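Local coordinates for chromosome replication initiation inhibitor protein (Agrobacterium tumefaciens, PDB 3FD3) that probably acts as a DNA-binding transcription regulator of the LysR family, this chain being its C-terminal, periplasmic-binding-protein-like effector domain, at residues Gln153-His158 against Gly162-Leu167; Val2-Ala7 against Ala190-Asn195. All blocks are in the same frame, centred on the assembly; numbering follows the deposited sequence.

Contact 1 (Gln153-His158 against Gly162-Leu167); sequences QLVAEH and GRLVEL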
ATOM      1  N   GLN A 153      12.409  -6.703  -5.708  1.00 20.74           N
ATOM      2  CA  GLN A 153      11.654  -6.310  -6.906  1.00 21.83           C
ATOM      3  C   GLN A 153      11.384  -4.801  -6.904  1.00 21.77           C
ATOM      4  O   GLN A 153      11.276  -4.185  -7.962  1.00 22.02           O
ATOM      5  CB  GLN A 153      10.315  -7.059  -7.003  1.00 21.56           C
ATOM      6  CG  GLN A 153      10.405  -8.555  -7.188  1.00 22.32           C
ATOM      7  CD  GLN A 153      10.711  -9.349  -5.927  1.00 23.95           C
ATOM      8  OE1 GLN A 153      10.697  -8.813  -4.841  1.00 21.74           O
ATOM      9  NE2 GLN A 153      10.986 -10.672  -6.091  1.00 23.72           N
ATOM     10  N   LEU A 154      11.278  -4.210  -5.722  1.00 20.39           N
ATOM     11  CA  LEU A 154      10.933  -2.807  -5.601  1.00 20.30           C
ATOM     12  C   LEU A 154      12.145  -1.892  -5.501  1.00 20.74           C
ATOM     13  O   LEU A 154      12.008  -0.667  -5.654  1.00 21.57           O
ATOM     14  CB  LEU A 154      10.072  -2.600  -4.367  1.00 20.58           C
ATOM     15  CG  LEU A 154       8.730  -3.330  -4.382  1.00 21.28           C
ATOM     16  CD1 LEU A 154       7.913  -2.953  -3.164  1.00 22.71           C
ATOM     17  CD2 LEU A 154       7.920  -3.086  -5.703  1.00 20.65           C
ATOM     18  N   VAL A 155      13.322  -2.468  -5.269  1.00 19.48           N
ATOM     19  CA  VAL A 155      14.516  -1.648  -5.106  1.00 19.96           C
ATOM     20  C   VAL A 155      15.659  -1.957  -6.051  1.00 20.09           C
ATOM     21  O   VAL A 155      16.655  -1.242  -6.043  1.00 21.09           O
ATOM     22  CB  VAL A 155      15.039  -1.647  -3.644  1.00 19.39           C
ATOM     23  CG1 VAL A 155      14.001  -1.000  -2.677  1.00 19.89           C
ATOM     24  CG2 VAL A 155      15.465  -3.029  -3.192  1.00 20.22           C
ATOM     25  N   ALA A 156      15.520  -2.970  -6.890  1.00 20.66           N
ATOM     26  CA  ALA A 156      16.621  -3.343  -7.790  1.00 20.88           C
ATOM     27  C   ALA A 156      17.056  -2.194  -8.691  1.00 22.05           C
ATOM     28  O   ALA A 156      18.267  -1.923  -8.816  1.00 21.04           O
ATOM     29  CB  ALA A 156      16.235  -4.549  -8.640  1.00 21.48           C
ATOM     30  N   GLU A 157      16.095  -1.513  -9.317  1.00 22.37           N
ATOM     31  CA  GLU A 157      16.448  -0.410 -10.217  1.00 23.85           C
ATOM     32  C   GLU A 157      17.034   0.767  -9.439  1.00 22.59           C
ATOM     33  O   GLU A 157      17.977   1.409  -9.901  1.00 23.05           O
ATOM     34  CB  GLU A 157      15.259   0.086 -11.026  1.00 24.85           C
ATOM     35  CG  GLU A 157      14.768  -0.819 -12.094  1.00 30.38           C
ATOM     36  CD  GLU A 157      13.401  -0.375 -12.626  1.00 37.45           C
ATOM     37  OE1 GLU A 157      13.019   0.815 -12.426  1.00 41.92           O
ATOM     38  OE2 GLU A 157      12.708  -1.214 -13.245  1.00 42.64           O
ATOM     39  N   HIS A 158      16.487   1.033  -8.254  1.00 21.61           N
ATOM     40  CA  HIS A 158      17.010   2.121  -7.424  1.00 21.24           C
ATOM     41  C   HIS A 158      18.452   1.869  -7.012  1.00 21.09           C
ATOM     42  O   HIS A 158      19.277   2.794  -7.020  1.00 21.27           O
ATOM     43  CB  HIS A 158      16.132   2.343  -6.188  1.00 21.29           C
ATOM     44  CG  HIS A 158      14.759   2.843  -6.520  1.00 21.34           C
ATOM     45  ND1 HIS A 158      14.541   3.950  -7.317  1.00 23.10           N
ATOM     46  CD2 HIS A 158      13.536   2.397  -6.150  1.00 23.33           C
ATOM     47  CE1 HIS A 158      13.240   4.143  -7.441  1.00 24.75           C
ATOM     48  NE2 HIS A 158      12.608   3.201  -6.755  1.00 24.23           N
ATOM     49  N   GLY A 162      21.746   4.002  -8.015  1.00 22.69           N
ATOM     50  CA  GLY A 162      22.397   4.678  -6.885  1.00 22.44           C
ATOM     51  C   GLY A 162      21.473   5.547  -6.050  1.00 21.49           C
ATOM     52  O   GLY A 162      21.944   6.294  -5.181  1.00 21.52           O
ATOM     53  N   ARG A 163      20.164   5.459  -6.298  1.00 20.96           N
ATOM     54  CA  ARG A 163      19.175   6.200  -5.510  1.00 21.53           C
ATOM     55  C   ARG A 163      18.977   5.556  -4.138  1.00 20.95           C
ATOM     56  O   ARG A 163      18.529   6.205  -3.186  1.00 21.00           O
ATOM     57  CB  ARG A 163      17.843   6.273  -6.250  1.00 21.99           C
ATOM     58  CG  ARG A 163      17.837   7.178  -7.476  1.00 24.12           C
ATOM     59  CD  ARG A 163      16.465   7.230  -8.140  1.00 26.32           C
ATOM     60  NE  ARG A 163      16.069   5.950  -8.733  1.00 27.94           N
ATOM     61  CZ  ARG A 163      16.287   5.561  -9.993  1.00 31.67           C
ATOM     62  NH1 ARG A 163      16.963   6.327 -10.855  1.00 31.88           N
ATOM     63  NH2 ARG A 163      15.848   4.365 -10.390  1.00 32.23           N
ATOM     64  N   LEU A 164      19.256   4.261  -4.067  1.00 20.53           N
ATOM     65  CA  LEU A 164      19.393   3.555  -2.812  1.00 20.01           C
ATOM     66  C   LEU A 164      20.734   2.833  -2.797  1.00 20.56           C
ATOM     67  O   LEU A 164      21.321   2.566  -3.852  1.00 19.89           O
ATOM     68  CB  LEU A 164      18.261   2.550  -2.599  1.00 20.03           C
ATOM     69  CG  LEU A 164      16.846   3.100  -2.418  1.00 19.61           C
ATOM     70  CD1 LEU A 164      15.808   1.968  -2.370  1.00 19.15           C
ATOM     71  CD2 LEU A 164      16.743   3.973  -1.134  1.00 20.13           C
ATOM     72  N   VAL A 165      21.225   2.534  -1.604  0.50 20.16           N
ATOM     73  CA  VAL A 165      22.370   1.674  -1.463  0.50 21.00           C
ATOM     74  C   VAL A 165      22.065   0.696  -0.350  0.50 21.35           C
ATOM     75  O   VAL A 165      21.223   0.955   0.519  0.50 21.38           O
ATOM     76  CB  VAL A 165      23.638   2.454  -1.136  0.50 20.97           C
ATOM     77  CG1 VAL A 165      24.027   3.366  -2.309  0.50 20.29           C
ATOM     78  CG2 VAL A 165      23.454   3.243   0.154  0.50 21.37           C
ATOM     79  N   GLU A 166      22.752  -0.435  -0.398  1.00 21.06           N
ATOM     80  CA  GLU A 166      22.616  -1.467   0.623  1.00 22.05           C
ATOM     81  C   GLU A 166      23.454  -1.063   1.821  1.00 22.59           C
ATOM     82  O   GLU A 166      24.614  -0.674   1.650  1.00 21.21           O
ATOM     83  CB  GLU A 166      23.126  -2.804   0.126  1.00 23.28           C
ATOM     84  CG  GLU A 166      22.120  -3.633  -0.557  1.00 25.55           C
ATOM     85  CD  GLU A 166      22.631  -5.066  -0.822  1.00 28.85           C
ATOM     86  OE1 GLU A 166      22.208  -6.049  -0.135  1.00 33.34           O
ATOM     87  OE2 GLU A 166      23.478  -5.192  -1.710  1.00 28.64           O
ATOM     88  N   LEU A 167      22.893  -1.147   3.021  1.00 22.09           N
ATOM     89  CA  LEU A 167      23.700  -0.877   4.222  1.00 22.58           C
ATOM     90  C   LEU A 167      24.958  -1.720   4.267  1.00 23.99           C
ATOM     91  O   LEU A 167      26.046  -1.216   4.611  1.00 22.59           O
ATOM     92  CB  LEU A 167      22.890  -1.086   5.491  1.00 22.58           C
ATOM     93  CG  LEU A 167      22.033   0.113   5.937  1.00 22.35           C
ATOM     94  CD1 LEU A 167      20.956   0.527   4.909  1.00 20.21           C
ATOM     95  CD2 LEU A 167      21.390  -0.175   7.254  1.00 23.09           C
TER
HETATM   96  O   HOH W   1      13.199   2.583 -10.270  1.00 46.54           O
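The side chain of Arg-163 folds back from the turn after helix 152-161 and lays its NE-H against the ring edge of His-158, on the last helical turns. Arg-163 NE donates to His-158 ND1 at 2.9 Å, with an N-H...N angle of 169°, and the bond lies in the planes of both the imidazole and the guanidinium. The two planes nevertheless stand 90° apart, so the groups meet edge to edge at right angles without stacking. A bend at chi3 (-67°) turns the arginine chain to bring NE to the ring. With ND1 accepting, a neutral imidazole would be expected to carry its proton on NE2. A water extends the polar side: it donates to Glu-157 OE1 and weakly accepts from Arg-163 NH2, while its oxygen sits 3.2 Å above one face of the His-158 ring, offset from its centre. On the buried side Leu-164 crosses Val-155 at about a right angle, its CD1 pressed tightly against Val-155 CG1 at 3.5 Å and also close to His-158 CB. Leu-142 of helix 134-142 packs on His-158, Arg-163 and Leu-164. The backbone closes the turn: Leu-164 N hydrogen-bonds to His-158 O at 3.3 Å, and Arg-163 N bonds weakly to the same oxygen. Gly-162, with its positive phi, completes a Schellman motif that ends the helix and leads into strand 165-181.

Contact 2 (Val2-Ala7 against Ala190-Asn195); sequences VTLNIA and AGLTAN
Purely apolar packing joins the first strand of the domain, 3-8, to the start of its last helix, 190-203, which lies against one face of the mixed sheet. The contact is small, burying 90 Å² in all, and within 190-195 Leu-192 alone makes it. Its CD2 methyl meets Ile-6 CD1 tip to tip at 3.7 Å, the closest approach between the two segments. Leu-4 CD1 lies farther from the same methyl, 4.4 Å from Leu-192 CD2. Leu-4 and Ile-6 are two residues apart on the strand and so project from the same side of it, which lets one leucine address both. With CG anti to the backbone N (chi1 178°), Leu-192 sends its branched end out from the helix toward the strand. The main chains stay well apart: even the nearest CA atoms, those of Leu-4 and Leu-192, are 10.3 Å from each other, a gap bridged by side chains alone. All three touching residues are buried, and other parts of the fold help enclose them. Phe-24 of helix 17-26 and Trp-179 of strand 165-181 both touch Leu-192, while Ile-6 meets Phe-17 and Trp-179 too. Leu-4 also packs on Leu-189, just ahead of the helix. Strand 3-8 itself runs between the parallel strands 31-36 and 53-56. Leu-192 thus sits between the sheet and helix 17-26, touching residues of both.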
ATOM      1  N   VAL A   2     -19.187 -15.363  -8.831  1.00 26.86           N
ATOM      2  CA  VAL A   2     -18.750 -15.885  -7.532  1.00 25.25           C
ATOM      3  C   VAL A   2     -17.533 -15.068  -7.067  1.00 23.75           C
ATOM      4  O   VAL A   2     -16.618 -14.821  -7.855  1.00 23.55           O
ATOM      5  CB  VAL A   2     -18.400 -17.374  -7.630  1.00 25.09           C
ATOM      6  CG1 VAL A   2     -17.732 -17.870  -6.354  1.00 23.82           C
ATOM      7  CG2 VAL A   2     -19.702 -18.194  -7.955  1.00 25.56           C
ATOM      8  N   THR A   3     -17.524 -14.667  -5.804  1.00 22.19           N
ATOM      9  CA  THR A   3     -16.379 -13.952  -5.244  1.00 21.88           C
ATOM     10  C   THR A   3     -15.492 -14.883  -4.418  1.00 21.97           C
ATOM     11  O   THR A   3     -15.995 -15.576  -3.530  1.00 22.31           O
ATOM     12  CB  THR A   3     -16.821 -12.781  -4.387  1.00 21.64           C
ATOM     13  OG1 THR A   3     -17.537 -11.856  -5.217  1.00 21.67           O
ATOM     14  CG2 THR A   3     -15.596 -12.075  -3.748  1.00 20.27           C
ATOM     15  N   LEU A   4     -14.193 -14.890  -4.731  1.00 21.09           N
ATOM     16  CA  LEU A   4     -13.188 -15.710  -4.060  1.00 21.05           C
ATOM     17  C   LEU A   4     -12.443 -14.879  -3.038  1.00 21.75           C
ATOM     18  O   LEU A   4     -11.816 -13.874  -3.399  1.00 21.12           O
ATOM     19  CB  LEU A   4     -12.175 -16.246  -5.077  1.00 21.89           C
ATOM     20  CG  LEU A   4     -12.722 -17.059  -6.245  1.00 21.96           C
ATOM     21  CD1 LEU A   4     -11.578 -17.572  -7.084  1.00 23.11           C
ATOM     22  CD2 LEU A   4     -13.579 -18.218  -5.685  1.00 23.75           C
ATOM     23  N   ASN A   5     -12.510 -15.294  -1.777  1.00 21.73           N
ATOM     24  CA  ASN A   5     -11.721 -14.658  -0.697  1.00 22.37           C
ATOM     25  C   ASN A   5     -10.295 -15.236  -0.626  1.00 21.95           C
ATOM     26  O   ASN A   5     -10.113 -16.441  -0.343  1.00 21.39           O
ATOM     27  CB  ASN A   5     -12.420 -14.882   0.651  1.00 22.52           C
ATOM     28  CG  ASN A   5     -13.824 -14.302   0.699  1.00 25.84           C
ATOM     29  OD1 ASN A   5     -14.148 -13.344   0.003  1.00 24.54           O
ATOM     30  ND2 ASN A   5     -14.683 -14.909   1.518  1.00 25.76           N
ATOM     31  N   ILE A   6      -9.295 -14.389  -0.849  1.00 20.83           N
ATOM     32  CA  ILE A   6      -7.894 -14.779  -0.917  1.00 21.99           C
ATOM     33  C   ILE A   6      -7.087 -13.807  -0.052  1.00 21.86           C
ATOM     34  O   ILE A   6      -7.385 -12.620  -0.006  1.00 23.24           O
ATOM     35  CB  ILE A   6      -7.375 -14.718  -2.364  1.00 22.48           C
ATOM     36  CG1 ILE A   6      -8.205 -15.583  -3.299  1.00 26.09           C
ATOM     37  CG2 ILE A   6      -5.880 -15.158  -2.477  1.00 25.47           C
ATOM     38  CD1 ILE A   6      -7.991 -15.123  -4.789  1.00 30.16           C
ATOM     39  N   ALA A   7      -6.117 -14.319   0.680  1.00 21.32           N
ATOM     40  CA  ALA A   7      -5.280 -13.508   1.550  1.00 20.52           C
ATOM     41  C   ALA A   7      -3.872 -13.426   0.962  1.00 20.73           C
ATOM     42  O   ALA A   7      -3.413 -14.324   0.249  1.00 20.78           O
ATOM     43  CB  ALA A   7      -5.216 -14.091   2.973  1.00 20.35           C
ATOM     44  N   ALA A 190      -7.979 -24.702  -9.431  1.00 20.66           N
ATOM     45  CA  ALA A 190      -6.721 -25.160 -10.015  1.00 20.24           C
ATOM     46  C   ALA A 190      -6.115 -24.099 -10.945  1.00 20.68           C
ATOM     47  O   ALA A 190      -4.904 -23.933 -10.983  1.00 20.12           O
ATOM     48  CB  ALA A 190      -6.922 -26.475 -10.788  1.00 19.27           C
ATOM     49  N   GLY A 191      -6.961 -23.397 -11.688  1.00 21.00           N
ATOM     50  CA  GLY A 191      -6.485 -22.320 -12.596  1.00 22.37           C
ATOM     51  C   GLY A 191      -5.809 -21.168 -11.878  1.00 21.69           C
ATOM     52  O   GLY A 191      -4.799 -20.611 -12.337  1.00 22.38           O
ATOM     53  N   LEU A 192      -6.372 -20.809 -10.733  1.00 21.74           N
ATOM     54  CA  LEU A 192      -5.799 -19.770  -9.898  1.00 21.22           C
ATOM     55  C   LEU A 192      -4.442 -20.223  -9.401  1.00 21.10           C
ATOM     56  O   LEU A 192      -3.441 -19.507  -9.511  1.00 21.76           O
ATOM     57  CB  LEU A 192      -6.707 -19.489  -8.715  1.00 21.10           C
ATOM     58  CG  LEU A 192      -6.247 -18.448  -7.706  1.00 19.70           C
ATOM     59  CD1 LEU A 192      -5.883 -17.086  -8.420  1.00 21.88           C
ATOM     60  CD2 LEU A 192      -7.287 -18.243  -6.625  1.00 23.04           C
ATOM     61  N   THR A 193      -4.413 -21.428  -8.838  1.00 20.86           N
ATOM     62  CA  THR A 193      -3.178 -22.035  -8.386  1.00 19.90           C
ATOM     63  C   THR A 193      -2.126 -22.096  -9.458  1.00 20.09           C
ATOM     64  O   THR A 193      -0.975 -21.751  -9.183  1.00 19.73           O
ATOM     65  CB  THR A 193      -3.439 -23.448  -7.795  1.00 20.89           C
ATOM     66  OG1 THR A 193      -4.243 -23.251  -6.638  1.00 19.43           O
ATOM     67  CG2 THR A 193      -2.159 -24.125  -7.391  1.00 19.35           C
ATOM     68  N   ALA A 194      -2.490 -22.507 -10.671  1.00 19.78           N
ATOM     69  CA  ALA A 194      -1.525 -22.578 -11.748  1.00 20.32           C
ATOM     70  C   ALA A 194      -0.893 -21.207 -11.983  1.00 20.23           C
ATOM     71  O   ALA A 194       0.300 -21.098 -12.187  1.00 19.87           O
ATOM     72  CB  ALA A 194      -2.191 -23.075 -13.066  1.00 20.51           C
ATOM     73  N   ASN A 195      -1.726 -20.177 -11.988  1.00 21.06           N
ATOM     74  CA  ASN A 195      -1.238 -18.788 -12.173  1.00 20.76           C
ATOM     75  C   ASN A 195      -0.387 -18.279 -11.014  1.00 21.12           C
ATOM     76  O   ASN A 195       0.610 -17.603 -11.228  1.00 21.87           O
ATOM     77  CB  ASN A 195      -2.426 -17.868 -12.482  1.00 21.02           C
ATOM     78  CG  ASN A 195      -2.922 -18.041 -13.905  1.00 23.82           C
ATOM     79  OD1 ASN A 195      -2.145 -17.928 -14.831  1.00 27.82           O
ATOM     80  ND2 ASN A 195      -4.184 -18.361 -14.077  1.00 24.46           N
TER

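How the contacts relate
Contacts 1 and 2 occupy opposite sides of the chain's centre, 32 Å apart between their own centres; their nearest atoms remain about 13 Å from each other. The mixed sheet connects them: the turn of contact 1 feeds strand 165-181, which lies next to strand 53-56 and is followed in the chain by helix 190-203 of contact 2. In sequence, contact 1 is local, whereas contact 2 brings the two ends of the domain together. Their ligand surroundings also differ. The Val-155 side chain is about 9 Å from a bound calcium ion, while that of Leu-4 is about 4 Å from a hexaoxaicosanediol molecule, probably carried over from crystallisation.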